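Germination protein YpeB (Bacillus megaterium QM B1551, PDB 5BOI) takes part in the germination of bacterial spores, probably in an inhibitory role through its C-terminal PepSY-containing domain, the part described here. Local coordinates at residues A[56-60]-A[71-76]; A[12-16]-A[31-35]; A[43-47]-A[59-65]; A[91-96]-A[135-139]. Residues are numbered along the deposited sequence.

Contact 1: A[56-60]-A[71-76]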
loop_
_atom_site.group_PDB
_atom_site.type_symbol
_atom_site.label_atom_id
_atom_site.label_comp_id
_atom_site.label_asym_id
_atom_site.label_seq_id
_atom_site.Cartn_x
_atom_site.Cartn_y
_atom_site.Cartn_z
ATOM N N GLN A 56 -17.858 -18.650 -1.257
ATOM C CA GLN A 56 -16.640 -17.863 -1.124
ATOM C C GLN A 56 -16.697 -16.968 0.110
ATOM O O GLN A 56 -17.694 -16.280 0.345
ATOM C CB GLN A 56 -16.415 -17.004 -2.376
ATOM C CG GLN A 56 -15.947 -17.752 -3.622
ATOM C CD GLN A 56 -14.501 -18.229 -3.539
ATOM O OE1 GLN A 56 -13.834 -18.070 -2.515
ATOM N NE2 GLN A 56 -14.009 -18.810 -4.631
ATOM N N GLU A 57 -15.622 -16.964 0.889
ATOM C CA GLU A 57 -15.580 -16.160 2.099
ATOM C C GLU A 57 -14.589 -15.009 1.992
ATOM O O GLU A 57 -13.518 -15.140 1.395
ATOM C CB GLU A 57 -15.237 -17.029 3.305
ATOM C CG GLU A 57 -16.251 -18.118 3.587
ATOM C CD GLU A 57 -15.910 -18.909 4.829
ATOM O OE1 GLU A 57 -15.513 -18.289 5.837
ATOM O OE2 GLU A 57 -16.033 -20.152 4.797
ATOM N N THR A 58 -14.970 -13.879 2.574
ATOM C CA THR A 58 -14.133 -12.687 2.609
ATOM C C THR A 58 -13.955 -12.261 4.058
ATOM O O THR A 58 -14.916 -12.248 4.836
ATOM C CB THR A 58 -14.751 -11.528 1.795
ATOM O OG1 THR A 58 -14.765 -11.881 0.407
ATOM C CG2 THR A 58 -13.943 -10.228 1.980
ATOM N N TYR A 59 -12.723 -11.922 4.418
ATOM C CA TYR A 59 -12.410 -11.532 5.780
ATOM C C TYR A 59 -12.024 -10.065 5.797
ATOM O O TYR A 59 -11.198 -9.621 5.003
ATOM C CB TYR A 59 -11.283 -12.399 6.344
ATOM C CG TYR A 59 -11.521 -13.879 6.141
ATOM C CD1 TYR A 59 -11.154 -14.508 4.952
ATOM C CD2 TYR A 59 -12.134 -14.644 7.122
ATOM C CE1 TYR A 59 -11.378 -15.863 4.756
ATOM C CE2 TYR A 59 -12.359 -15.996 6.936
ATOM C CZ TYR A 59 -11.981 -16.599 5.752
ATOM O OH TYR A 59 -12.207 -17.944 5.561
ATOM N N MET A 60 -12.626 -9.314 6.703
ATOM C CA MET A 60 -12.382 -7.892 6.751
ATOM C C MET A 60 -12.258 -7.405 8.176
ATOM O O MET A 60 -13.071 -7.748 9.036
ATOM C CB MET A 60 -13.498 -7.128 6.044
ATOM C CG MET A 60 -13.253 -5.626 6.052
ATOM S SD MET A 60 -14.315 -4.733 4.898
ATOM C CE MET A 60 -13.597 -3.090 4.983
ATOM N N TRP A 71 -8.025 -3.973 6.937
ATOM C CA TRP A 71 -7.478 -5.148 6.256
ATOM C C TRP A 71 -8.604 -5.942 5.596
ATOM O O TRP A 71 -9.707 -6.020 6.136
ATOM C CB TRP A 71 -6.698 -6.017 7.253
ATOM C CG TRP A 71 -5.983 -7.201 6.648
ATOM C CD1 TRP A 71 -4.728 -7.218 6.100
ATOM C CD2 TRP A 71 -6.475 -8.545 6.558
ATOM N NE1 TRP A 71 -4.417 -8.487 5.661
ATOM C CE2 TRP A 71 -5.473 -9.320 5.932
ATOM C CE3 TRP A 71 -7.670 -9.167 6.937
ATOM C CZ2 TRP A 71 -5.630 -10.684 5.678
ATOM C CZ3 TRP A 71 -7.821 -10.527 6.684
ATOM C CH2 TRP A 71 -6.805 -11.264 6.064
ATOM N N VAL A 72 -8.332 -6.490 4.414
ATOM C CA VAL A 72 -9.302 -7.292 3.658
ATOM C C VAL A 72 -8.628 -8.466 2.975
ATOM O O VAL A 72 -7.510 -8.358 2.461
ATOM C CB VAL A 72 -10.042 -6.463 2.560
ATOM C CG1 VAL A 72 -10.872 -7.381 1.637
ATOM C CG2 VAL A 72 -10.924 -5.397 3.171
ATOM N N LEU A 73 -9.299 -9.607 2.966
ATOM C CA LEU A 73 -8.859 -10.685 2.100
ATOM C C LEU A 73 -10.051 -11.481 1.601
ATOM O O LEU A 73 -10.831 -11.994 2.402
ATOM C CB LEU A 73 -7.880 -11.607 2.820
ATOM C CG LEU A 73 -7.364 -12.699 1.883
ATOM C CD1 LEU A 73 -6.767 -12.061 0.635
ATOM C CD2 LEU A 73 -6.348 -13.591 2.580
ATOM N N GLU A 74 -10.200 -11.532 0.278
ATOM C CA GLU A 74 -11.175 -12.402 -0.363
ATOM C C GLU A 74 -10.431 -13.662 -0.740
ATOM O O GLU A 74 -9.576 -13.626 -1.624
ATOM C CB GLU A 74 -11.794 -11.758 -1.608
ATOM C CG GLU A 74 -12.446 -10.399 -1.373
ATOM C CD GLU A 74 -13.229 -9.909 -2.587
ATOM O OE1 GLU A 74 -13.488 -10.724 -3.506
ATOM O OE2 GLU A 74 -13.582 -8.706 -2.622
ATOM N N ASP A 75 -10.742 -14.766 -0.067
ATOM C CA ASP A 75 -9.996 -16.009 -0.252
ATOM C C ASP A 75 -10.466 -16.755 -1.496
ATOM O O ASP A 75 -11.262 -17.694 -1.417
ATOM C CB ASP A 75 -10.121 -16.897 0.983
ATOM C CG ASP A 75 -9.189 -18.089 0.936
ATOM O OD1 ASP A 75 -8.122 -17.990 0.294
ATOM O OD2 ASP A 75 -9.530 -19.121 1.542
ATOM N N ARG A 76 -9.945 -16.329 -2.640
ATOM C CA ARG A 76 -10.451 -16.742 -3.940
ATOM C C ARG A 76 -9.309 -16.892 -4.941
ATOM O O ARG A 76 -8.471 -16.001 -5.070
ATOM C CB ARG A 76 -11.475 -15.719 -4.447
ATOM C CG ARG A 76 -12.253 -16.152 -5.673
ATOM C CD ARG A 76 -13.393 -15.182 -5.985
ATOM N NE ARG A 76 -12.974 -14.020 -6.769
ATOM C CZ ARG A 76 -12.827 -12.791 -6.280
ATOM N NH1 ARG A 76 -12.453 -11.801 -7.082
ATOM N NH2 ARG A 76 -13.059 -12.547 -4.997
HETATM O O HOH W 1 -13.614 -18.779 0.278
#
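Tyr-59 gives up the most surface in this antiparallel pairing, followed by Gln-56 and Asp-75 at the end where the strands leave the regular pairing. The segment axes run 4.6 Å apart at 171°, and Tyr-59 with Leu-73 is a hydrogen-bonded pair: Tyr-59 N to Leu-73 O and Leu-73 N to Tyr-59 O are both 2.8 Å. The Tyr-59 side chain lies along the sheet face it shares with Leu-73, with CB 4.0 Å from Trp-71 CZ3 and the ring edge 4.1 Å from Asp-75 CB (from CE1). Asp-75, the centre of an inverse gamma turn, still donates from N to Glu-57 O at 3.2 Å; beyond it water 1 joins Glu-57 N (2.8 Å) to Asp-75 O (3.1 Å), and the Gln-56 side chain lies against Asp-75 and Arg-76. On the other face Met-60 CG meets Val-72 CG2 at 3.7 Å. This is the hairpin of strands 57-63 and 69-74, flanked by strands 44-50 and 146-150, with Phe-22 of helix 12-22 covering Met-60 and Val-72.

Contact 2: A[12-16]-A[31-35]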
loop_
_atom_site.group_PDB
_atom_site.type_symbol
_atom_site.label_atom_id
_atom_site.label_comp_id
_atom_site.label_asym_id
_atom_site.label_seq_id
_atom_site.Cartn_x
_atom_site.Cartn_y
_atom_site.Cartn_z
ATOM N N GLU A 12 -21.331 -2.660 15.918
ATOM C CA GLU A 12 -21.173 -3.751 14.960
ATOM C C GLU A 12 -22.080 -3.608 13.737
ATOM O O GLU A 12 -21.833 -4.220 12.697
ATOM C CB GLU A 12 -21.435 -5.090 15.652
ATOM C CG GLU A 12 -20.702 -5.242 16.977
ATOM C CD GLU A 12 -20.803 -6.641 17.551
ATOM O OE1 GLU A 12 -20.632 -6.796 18.780
ATOM O OE2 GLU A 12 -21.049 -7.586 16.774
ATOM N N ASP A 13 -23.127 -2.798 13.867
ATOM C CA ASP A 13 -24.036 -2.531 12.760
ATOM C C ASP A 13 -23.423 -1.508 11.807
ATOM O O ASP A 13 -23.632 -1.568 10.595
ATOM C CB ASP A 13 -25.387 -2.034 13.284
ATOM C CG ASP A 13 -26.562 -2.686 12.581
ATOM O OD1 ASP A 13 -26.518 -2.818 11.340
ATOM O OD2 ASP A 13 -27.529 -3.069 13.273
ATOM N N VAL A 14 -22.663 -0.571 12.365
ATOM C CA VAL A 14 -21.987 0.449 11.572
ATOM C C VAL A 14 -20.817 -0.156 10.795
ATOM O O VAL A 14 -20.610 0.155 9.620
ATOM C CB VAL A 14 -21.479 1.604 12.459
ATOM C CG1 VAL A 14 -20.569 2.530 11.666
ATOM C CG2 VAL A 14 -22.651 2.371 13.055
ATOM N N ALA A 15 -20.062 -1.029 11.456
ATOM C CA ALA A 15 -18.941 -1.711 10.816
ATOM C C ALA A 15 -19.424 -2.530 9.617
ATOM O O ALA A 15 -18.686 -2.741 8.658
ATOM C CB ALA A 15 -18.214 -2.600 11.818
ATOM N N LYS A 16 -20.675 -2.977 9.679
ATOM C CA LYS A 16 -21.296 -3.719 8.588
ATOM C C LYS A 16 -21.443 -2.865 7.327
ATOM O O LYS A 16 -21.213 -3.335 6.215
ATOM C CB LYS A 16 -22.667 -4.240 9.027
ATOM C CG LYS A 16 -22.909 -5.717 8.775
ATOM C CD LYS A 16 -22.938 -6.493 10.084
ATOM C CE LYS A 16 -23.495 -7.890 9.891
ATOM N NZ LYS A 16 -22.682 -8.911 10.606
ATOM N N ILE A 31 -23.101 -11.651 6.882
ATOM C CA ILE A 31 -21.861 -11.183 7.490
ATOM C C ILE A 31 -21.746 -11.593 8.960
ATOM O O ILE A 31 -22.492 -11.109 9.809
ATOM C CB ILE A 31 -21.729 -9.651 7.385
ATOM C CG1 ILE A 31 -22.008 -9.186 5.951
ATOM C CG2 ILE A 31 -20.350 -9.193 7.869
ATOM C CD1 ILE A 31 -21.828 -7.693 5.735
ATOM N N HIS A 32 -20.811 -12.497 9.244
ATOM C CA HIS A 32 -20.500 -12.922 10.608
ATOM C C HIS A 32 -19.444 -11.992 11.202
ATOM O O HIS A 32 -18.323 -11.909 10.692
ATOM C CB HIS A 32 -20.013 -14.380 10.616
ATOM C CG HIS A 32 -19.454 -14.836 11.932
ATOM N ND1 HIS A 32 -20.250 -15.187 13.000
ATOM C CD2 HIS A 32 -18.175 -15.016 12.341
ATOM C CE1 HIS A 32 -19.486 -15.556 14.016
ATOM N NE2 HIS A 32 -18.222 -15.461 13.640
ATOM N N ILE A 33 -19.801 -11.287 12.271
ATOM C CA ILE A 33 -18.905 -10.284 12.839
ATOM C C ILE A 33 -18.464 -10.651 14.260
ATOM O O ILE A 33 -19.260 -11.126 15.072
ATOM C CB ILE A 33 -19.568 -8.881 12.827
ATOM C CG1 ILE A 33 -18.660 -7.835 13.481
ATOM C CG2 ILE A 33 -20.916 -8.917 13.517
ATOM C CD1 ILE A 33 -19.096 -6.406 13.229
ATOM N N VAL A 34 -17.181 -10.439 14.538
ATOM C CA VAL A 34 -16.567 -10.784 15.816
ATOM C C VAL A 34 -15.822 -9.569 16.383
ATOM O O VAL A 34 -15.181 -8.834 15.634
ATOM C CB VAL A 34 -15.596 -11.983 15.651
ATOM C CG1 VAL A 34 -14.708 -12.160 16.871
ATOM C CG2 VAL A 34 -16.368 -13.263 15.349
ATOM N N LYS A 35 -15.916 -9.347 17.693
ATOM C CA LYS A 35 -15.201 -8.239 18.331
ATOM C C LYS A 35 -13.930 -8.735 19.024
ATOM O O LYS A 35 -13.891 -9.854 19.535
ATOM C CB LYS A 35 -16.106 -7.519 19.338
ATOM C CG LYS A 35 -16.658 -8.423 20.432
ATOM C CD LYS A 35 -17.308 -7.659 21.594
ATOM C CE LYS A 35 -16.776 -6.243 21.763
ATOM N NZ LYS A 35 -17.517 -5.509 22.835
#
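Lys-16 loses more surface here than any other residue of the two segments, and its conformation is unusual: chi1 (-130°), chi2 (110°) and chi4 (136°) all lie between the usual wells. Its CA-to-CB bond points sideways, yet the chain bends round so that NZ donates to Ile-31 O. At 2.3 Å from NZ to O this hydrogen bond is very short, which together with the off-well angles advises caution about the exact placing of the ammonium group. The same NZ lies 3.4 Å from Ile-33 CG2, so the lysine spans the gap between helix and strand. That gap is 9.8 Å between the axes of the short segments, crossing at 130°, a helix laid over one face of a sheet; in this PepSY-family domain helix 12-22 covers the antiparallel sheet that begins with strand 30-35. Strand residues Ile-31 and Ile-33 both direct CA-to-CB toward the helix, whereas His-32 and Val-34 point away. Ile-33, extended with chi1 and chi2 both t, brings CD1 to 4.2 Å from Ala-15 CB, whose short side chain also faces the strand. Glu-12 adopts m then t, and its OE2 comes within 3.5 Å of Ile-33 CG2, a contact with a hydrocarbon group. Tyr-45 of the adjoining strand 44-50 touches both Glu-12 and Ile-33.

Contact 3: A[43-47]-A[59-65]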
loop_
_atom_site.group_PDB
_atom_site.type_symbol
_atom_site.label_atom_id
_atom_site.label_comp_id
_atom_site.label_asym_id
_atom_site.label_seq_id
_atom_site.Cartn_x
_atom_site.Cartn_y
_atom_site.Cartn_z
ATOM N N GLU A 43 -8.377 -2.695 19.122
ATOM C CA GLU A 43 -9.826 -2.815 19.098
ATOM C C GLU A 43 -10.302 -2.883 17.657
ATOM O O GLU A 43 -10.306 -1.880 16.942
ATOM C CB GLU A 43 -10.474 -1.647 19.833
ATOM C CG GLU A 43 -10.177 -1.643 21.320
ATOM C CD GLU A 43 -10.828 -0.484 22.042
ATOM O OE1 GLU A 43 -10.547 0.679 21.677
ATOM O OE2 GLU A 43 -11.610 -0.738 22.981
ATOM N N VAL A 44 -10.698 -4.080 17.238
ATOM C CA VAL A 44 -11.027 -4.350 15.842
ATOM C C VAL A 44 -12.259 -5.257 15.730
ATOM O O VAL A 44 -12.468 -6.134 16.573
ATOM C CB VAL A 44 -9.813 -4.999 15.118
ATOM C CG1 VAL A 44 -10.202 -5.573 13.764
ATOM C CG2 VAL A 44 -8.676 -3.998 14.968
ATOM N N TYR A 45 -13.083 -5.021 14.709
ATOM C CA TYR A 45 -14.153 -5.946 14.345
ATOM C C TYR A 45 -13.721 -6.880 13.219
ATOM O O TYR A 45 -13.432 -6.429 12.112
ATOM C CB TYR A 45 -15.415 -5.194 13.915
ATOM C CG TYR A 45 -16.040 -4.374 15.015
ATOM C CD1 TYR A 45 -16.844 -4.978 15.972
ATOM C CD2 TYR A 45 -15.877 -2.997 15.068
ATOM C CE1 TYR A 45 -17.427 -4.245 16.982
ATOM C CE2 TYR A 45 -16.474 -2.250 16.069
ATOM C CZ TYR A 45 -17.243 -2.882 17.024
ATOM O OH TYR A 45 -17.834 -2.157 18.029
ATOM N N SER A 46 -13.675 -8.177 13.504
ATOM C CA SER A 46 -13.320 -9.174 12.492
ATOM C C SER A 46 -14.568 -9.705 11.800
ATOM O O SER A 46 -15.405 -10.354 12.427
ATOM C CB SER A 46 -12.540 -10.334 13.113
ATOM O OG SER A 46 -11.165 -10.024 13.238
ATOM N N LEU A 47 -14.677 -9.444 10.504
ATOM C CA LEU A 47 -15.852 -9.844 9.746
ATOM C C LEU A 47 -15.544 -11.011 8.823
ATOM O O LEU A 47 -14.456 -11.087 8.243
ATOM C CB LEU A 47 -16.397 -8.673 8.925
ATOM C CG LEU A 47 -17.126 -7.537 9.645
ATOM C CD1 LEU A 47 -16.226 -6.813 10.636
ATOM C CD2 LEU A 47 -17.662 -6.558 8.626
ATOM N N TYR A 59 -12.723 -11.922 4.418
ATOM C CA TYR A 59 -12.410 -11.532 5.780
ATOM C C TYR A 59 -12.024 -10.065 5.797
ATOM O O TYR A 59 -11.198 -9.621 5.003
ATOM C CB TYR A 59 -11.283 -12.399 6.344
ATOM C CG TYR A 59 -11.521 -13.879 6.141
ATOM C CD1 TYR A 59 -11.154 -14.508 4.952
ATOM C CD2 TYR A 59 -12.134 -14.644 7.122
ATOM C CE1 TYR A 59 -11.378 -15.863 4.756
ATOM C CE2 TYR A 59 -12.359 -15.996 6.936
ATOM C CZ TYR A 59 -11.981 -16.599 5.752
ATOM O OH TYR A 59 -12.207 -17.944 5.561
ATOM N N MET A 60 -12.626 -9.314 6.703
ATOM C CA MET A 60 -12.382 -7.892 6.751
ATOM C C MET A 60 -12.258 -7.405 8.176
ATOM O O MET A 60 -13.071 -7.748 9.036
ATOM C CB MET A 60 -13.498 -7.128 6.044
ATOM C CG MET A 60 -13.253 -5.626 6.052
ATOM S SD MET A 60 -14.315 -4.733 4.898
ATOM C CE MET A 60 -13.597 -3.090 4.983
ATOM N N ASP A 61 -11.239 -6.595 8.420
ATOM C CA ASP A 61 -11.059 -5.999 9.724
ATOM C C ASP A 61 -11.278 -4.491 9.653
ATOM O O ASP A 61 -10.813 -3.807 8.733
ATOM C CB ASP A 61 -9.672 -6.330 10.276
ATOM C CG ASP A 61 -9.518 -7.812 10.603
ATOM O OD1 ASP A 61 -9.917 -8.214 11.716
ATOM O OD2 ASP A 61 -9.002 -8.573 9.754
ATOM N N ILE A 62 -12.022 -3.988 10.623
ATOM C CA ILE A 62 -12.321 -2.570 10.722
ATOM C C ILE A 62 -12.041 -2.118 12.147
ATOM O O ILE A 62 -12.256 -2.869 13.099
ATOM C CB ILE A 62 -13.784 -2.268 10.343
ATOM C CG1 ILE A 62 -14.159 -2.983 9.038
ATOM C CG2 ILE A 62 -14.031 -0.769 10.262
ATOM C CD1 ILE A 62 -15.464 -2.525 8.431
ATOM N N THR A 63 -11.546 -0.899 12.294
ATOM C CA THR A 63 -11.201 -0.388 13.609
ATOM C C THR A 63 -12.476 -0.114 14.401
ATOM O O THR A 63 -13.409 0.508 13.891
ATOM C CB THR A 63 -10.347 0.889 13.507
ATOM O OG1 THR A 63 -11.025 1.860 12.702
ATOM C CG2 THR A 63 -9.017 0.568 12.856
ATOM N N GLN A 64 -12.516 -0.602 15.637
ATOM C CA GLN A 64 -13.649 -0.347 16.512
ATOM C C GLN A 64 -13.819 1.163 16.664
ATOM O O GLN A 64 -14.941 1.675 16.741
ATOM C CB GLN A 64 -13.458 -1.018 17.875
ATOM C CG GLN A 64 -13.667 -2.528 17.868
ATOM C CD GLN A 64 -13.630 -3.136 19.258
ATOM O OE1 GLN A 64 -12.904 -4.101 19.507
ATOM N NE2 GLN A 64 -14.420 -2.580 20.169
ATOM N N LYS A 65 -12.695 1.864 16.691
ATOM C CA LYS A 65 -12.702 3.310 16.712
ATOM C C LYS A 65 -12.656 3.893 15.301
ATOM O O LYS A 65 -11.800 3.538 14.481
ATOM C CB LYS A 65 -11.536 3.803 17.567
ATOM C CG LYS A 65 -10.164 3.556 16.974
ATOM C CD LYS A 65 -9.015 4.103 17.819
ATOM C CE LYS A 65 -9.378 5.330 18.641
ATOM N NZ LYS A 65 -8.333 5.499 19.693
#
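Glu-43, just before the strand, accepts a hydrogen bond at its O from Gln-64 N (2.9 Å). Val-44 forms a non-hydrogen-bonded pair with Thr-63, and its CG1 lies 3.4 Å from Asp-61 OD1. Tyr-45 and Ile-62 are a hydrogen-bonded pair, with Tyr-45 N to Ile-62 O at 2.8 Å and Ile-62 N to Tyr-45 O at 3.2 Å. The Tyr-45 ring also receives Gln-64 CG over one face, a CH-pi contact 3.7 Å from the centroid and 25° off the normal; its OH bonds to Val-10 O, while Gln-64 OE1 bonds to Ser-36 OG. Ser-46 OG donates to Asp-61 OD1 at 2.7 Å across the sheet face that they share with Val-44 and Thr-63. Leu-47 closes the register with Met-60: Leu-47 N to Met-60 O is 2.8 Å and Met-60 N to Leu-47 O is 3.0 Å, with their CB atoms 4.4 Å apart on the face covered by helix 12-22. The axes of strand segments 44-47 and 59-63 cross at 161°. The chemistry is thus two-sided: Ser-46 and Asp-61 are hydrogen-bonded to each other on the more open face, while buried Tyr-45, Leu-47, Met-60 and Ile-62 imply a largely apolar helix-facing side.

Contact 4: A[91-96]-A[135-139]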
loop_
_atom_site.group_PDB
_atom_site.type_symbol
_atom_site.label_atom_id
_atom_site.label_comp_id
_atom_site.label_asym_id
_atom_site.label_seq_id
_atom_site.Cartn_x
_atom_site.Cartn_y
_atom_site.Cartn_z
ATOM N N LYS A 91 -6.765 0.631 -12.024
ATOM C CA LYS A 91 -7.944 0.310 -11.232
ATOM C C LYS A 91 -7.673 0.390 -9.730
ATOM O O LYS A 91 -8.517 0.875 -8.961
ATOM C CB LYS A 91 -8.448 -1.075 -11.604
ATOM C CG LYS A 91 -9.011 -1.136 -13.032
ATOM C CD LYS A 91 -9.779 -2.422 -13.269
ATOM C CE LYS A 91 -10.580 -2.353 -14.571
ATOM N NZ LYS A 91 -9.731 -2.166 -15.780
ATOM N N ALA A 92 -6.485 -0.053 -9.338
ATOM C CA ALA A 92 -6.052 0.031 -7.940
ATOM C C ALA A 92 -5.938 1.503 -7.525
ATOM O O ALA A 92 -6.428 1.915 -6.474
ATOM C CB ALA A 92 -4.733 -0.698 -7.738
ATOM N N THR A 93 -5.300 2.296 -8.370
ATOM C CA THR A 93 -5.140 3.719 -8.073
ATOM C C THR A 93 -6.515 4.393 -7.925
ATOM O O THR A 93 -6.747 5.168 -6.986
ATOM C CB THR A 93 -4.314 4.407 -9.170
ATOM O OG1 THR A 93 -3.015 3.775 -9.248
ATOM C CG2 THR A 93 -4.187 5.919 -8.889
ATOM N N LYS A 94 -7.440 4.068 -8.827
ATOM C CA LYS A 94 -8.773 4.678 -8.805
ATOM C C LYS A 94 -9.543 4.278 -7.554
ATOM O O LYS A 94 -10.232 5.098 -6.936
ATOM C CB LYS A 94 -9.583 4.266 -10.036
ATOM C CG LYS A 94 -11.025 4.811 -10.002
ATOM C CD LYS A 94 -11.928 4.162 -11.043
ATOM C CE LYS A 94 -13.345 4.775 -11.025
ATOM N NZ LYS A 94 -13.343 6.255 -10.810
ATOM N N PHE A 95 -9.422 3.006 -7.192
ATOM C CA PHE A 95 -10.103 2.476 -6.022
ATOM C C PHE A 95 -9.708 3.268 -4.774
ATOM O O PHE A 95 -10.582 3.711 -4.017
ATOM C CB PHE A 95 -9.775 0.996 -5.827
ATOM C CG PHE A 95 -10.390 0.399 -4.597
ATOM C CD1 PHE A 95 -11.680 -0.097 -4.628
ATOM C CD2 PHE A 95 -9.680 0.325 -3.414
ATOM C CE1 PHE A 95 -12.250 -0.650 -3.504
ATOM C CE2 PHE A 95 -10.254 -0.231 -2.277
ATOM C CZ PHE A 95 -11.549 -0.719 -2.333
ATOM N N LEU A 96 -8.402 3.469 -4.588
ATOM C CA LEU A 96 -7.912 4.197 -3.413
ATOM C C LEU A 96 -8.505 5.599 -3.356
ATOM O O LEU A 96 -9.021 6.011 -2.319
ATOM C CB LEU A 96 -6.383 4.272 -3.395
ATOM C CG LEU A 96 -5.700 2.925 -3.118
ATOM C CD1 LEU A 96 -4.205 3.005 -3.294
ATOM C CD2 LEU A 96 -6.062 2.463 -1.718
ATOM N N VAL A 135 0.254 1.175 1.868
ATOM C CA VAL A 135 -1.011 0.483 1.657
ATOM C C VAL A 135 -0.754 -0.605 0.624
ATOM O O VAL A 135 -0.140 -0.341 -0.416
ATOM C CB VAL A 135 -2.089 1.424 1.182
ATOM C CG1 VAL A 135 -3.380 0.637 0.891
ATOM C CG2 VAL A 135 -2.350 2.518 2.220
ATOM N N LYS A 136 -1.213 -1.825 0.908
ATOM C CA LYS A 136 -0.958 -2.956 0.029
ATOM C C LYS A 136 -2.278 -3.378 -0.601
ATOM O O LYS A 136 -3.304 -3.389 0.076
ATOM C CB LYS A 136 -0.347 -4.129 0.797
ATOM C CG LYS A 136 1.123 -3.960 1.145
ATOM C CD LYS A 136 1.527 -4.830 2.324
ATOM C CE LYS A 136 2.930 -4.484 2.800
ATOM N NZ LYS A 136 3.703 -3.765 1.746
ATOM N N MET A 137 -2.246 -3.710 -1.885
ATOM C CA MET A 137 -3.462 -4.094 -2.602
ATOM C C MET A 137 -3.208 -5.293 -3.476
ATOM O O MET A 137 -2.122 -5.426 -4.039
ATOM C CB MET A 137 -3.966 -2.963 -3.476
ATOM C CG MET A 137 -4.174 -1.665 -2.775
ATOM S SD MET A 137 -5.210 -0.681 -3.838
ATOM C CE MET A 137 -6.705 -1.669 -3.875
ATOM N N LYS A 138 -4.229 -6.143 -3.608
ATOM C CA LYS A 138 -4.192 -7.274 -4.512
ATOM C C LYS A 138 -5.467 -7.204 -5.351
ATOM O O LYS A 138 -6.567 -7.030 -4.814
ATOM C CB LYS A 138 -4.099 -8.604 -3.762
ATOM C CG LYS A 138 -2.810 -8.757 -2.950
ATOM C CD LYS A 138 -2.834 -10.001 -2.083
ATOM C CE LYS A 138 -1.601 -10.038 -1.181
ATOM N NZ LYS A 138 -1.615 -11.179 -0.220
ATOM N N MET A 139 -5.295 -7.289 -6.666
ATOM C CA MET A 139 -6.398 -7.151 -7.609
ATOM C C MET A 139 -6.572 -8.430 -8.416
ATOM O O MET A 139 -5.596 -9.071 -8.769
ATOM C CB MET A 139 -6.155 -5.985 -8.573
ATOM C CG MET A 139 -5.684 -4.690 -7.940
ATOM S SD MET A 139 -6.925 -3.951 -6.885
ATOM C CE MET A 139 -8.109 -3.390 -8.100
#
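Val-135 opens the strand's side of this buried contact, its CG1 4.2 Å from Leu-96 CD2. Both residues also touch Leu-104 and Phe-149, on strands 104-112 and 146-150, so they belong to a wider apolar cluster. The next residue to face the helix is Met-137, which loses the most surface in the contact. Its chi angles of m, t and p carry SD to 3.7 Å from Leu-96 CG and 3.9 Å from Ala-92 CB, and place CE 3.6 Å from Phe-95 CD2; the sulfur thus lies between two helix residues one turn apart while the methyl meets the ring. Such packing is that of a helix laid across a sheet, with segment axes 9.8 Å apart and crossing at 125°: helix 85-98 covers one face of the sheet around strand 134-140, within the YpeB PepSY1 and PepSY2 family region. Met-139, modelled in two conformers, ends the segment; in the one described, with all three chi angles m, SD is 4.0 Å from Ala-92 CB and CE 3.9 Å from Ala-92 N. The short side chain of Ala-92 therefore meets both methionine sulfurs, and its CA comes within 7.2 Å of Met-139 CA. Phe-95 has further aromatic partners in His-99, stacked, and Phe-22, edge-to-face.

Overall arrangement
From the N terminus, contact 2 closes first, bringing strand 30-35 back beneath helix 12-22. Contact 3 then closes the hairpin of strands 44-50 and 57-63, and contact 1 the next hairpin, beginning on strand 57-63 where contact 3 ends. The two share Tyr-59 and Met-60 and are joined by a probable hydrogen bond between Asp-61 N and Trp-71 O (2.8 Å). Contact 4 makes the longest closure, from helix 85-98 to strand 134-140. None nests within another: contacts 2 and 3 follow in series, touching with centres about 8 Å apart, whereas contact 4 lies about 24 Å from contact 2, centre to centre. Strand 146-150, paired with both 69-74 and 134-140, joins the two helix-covered regions into one sheet.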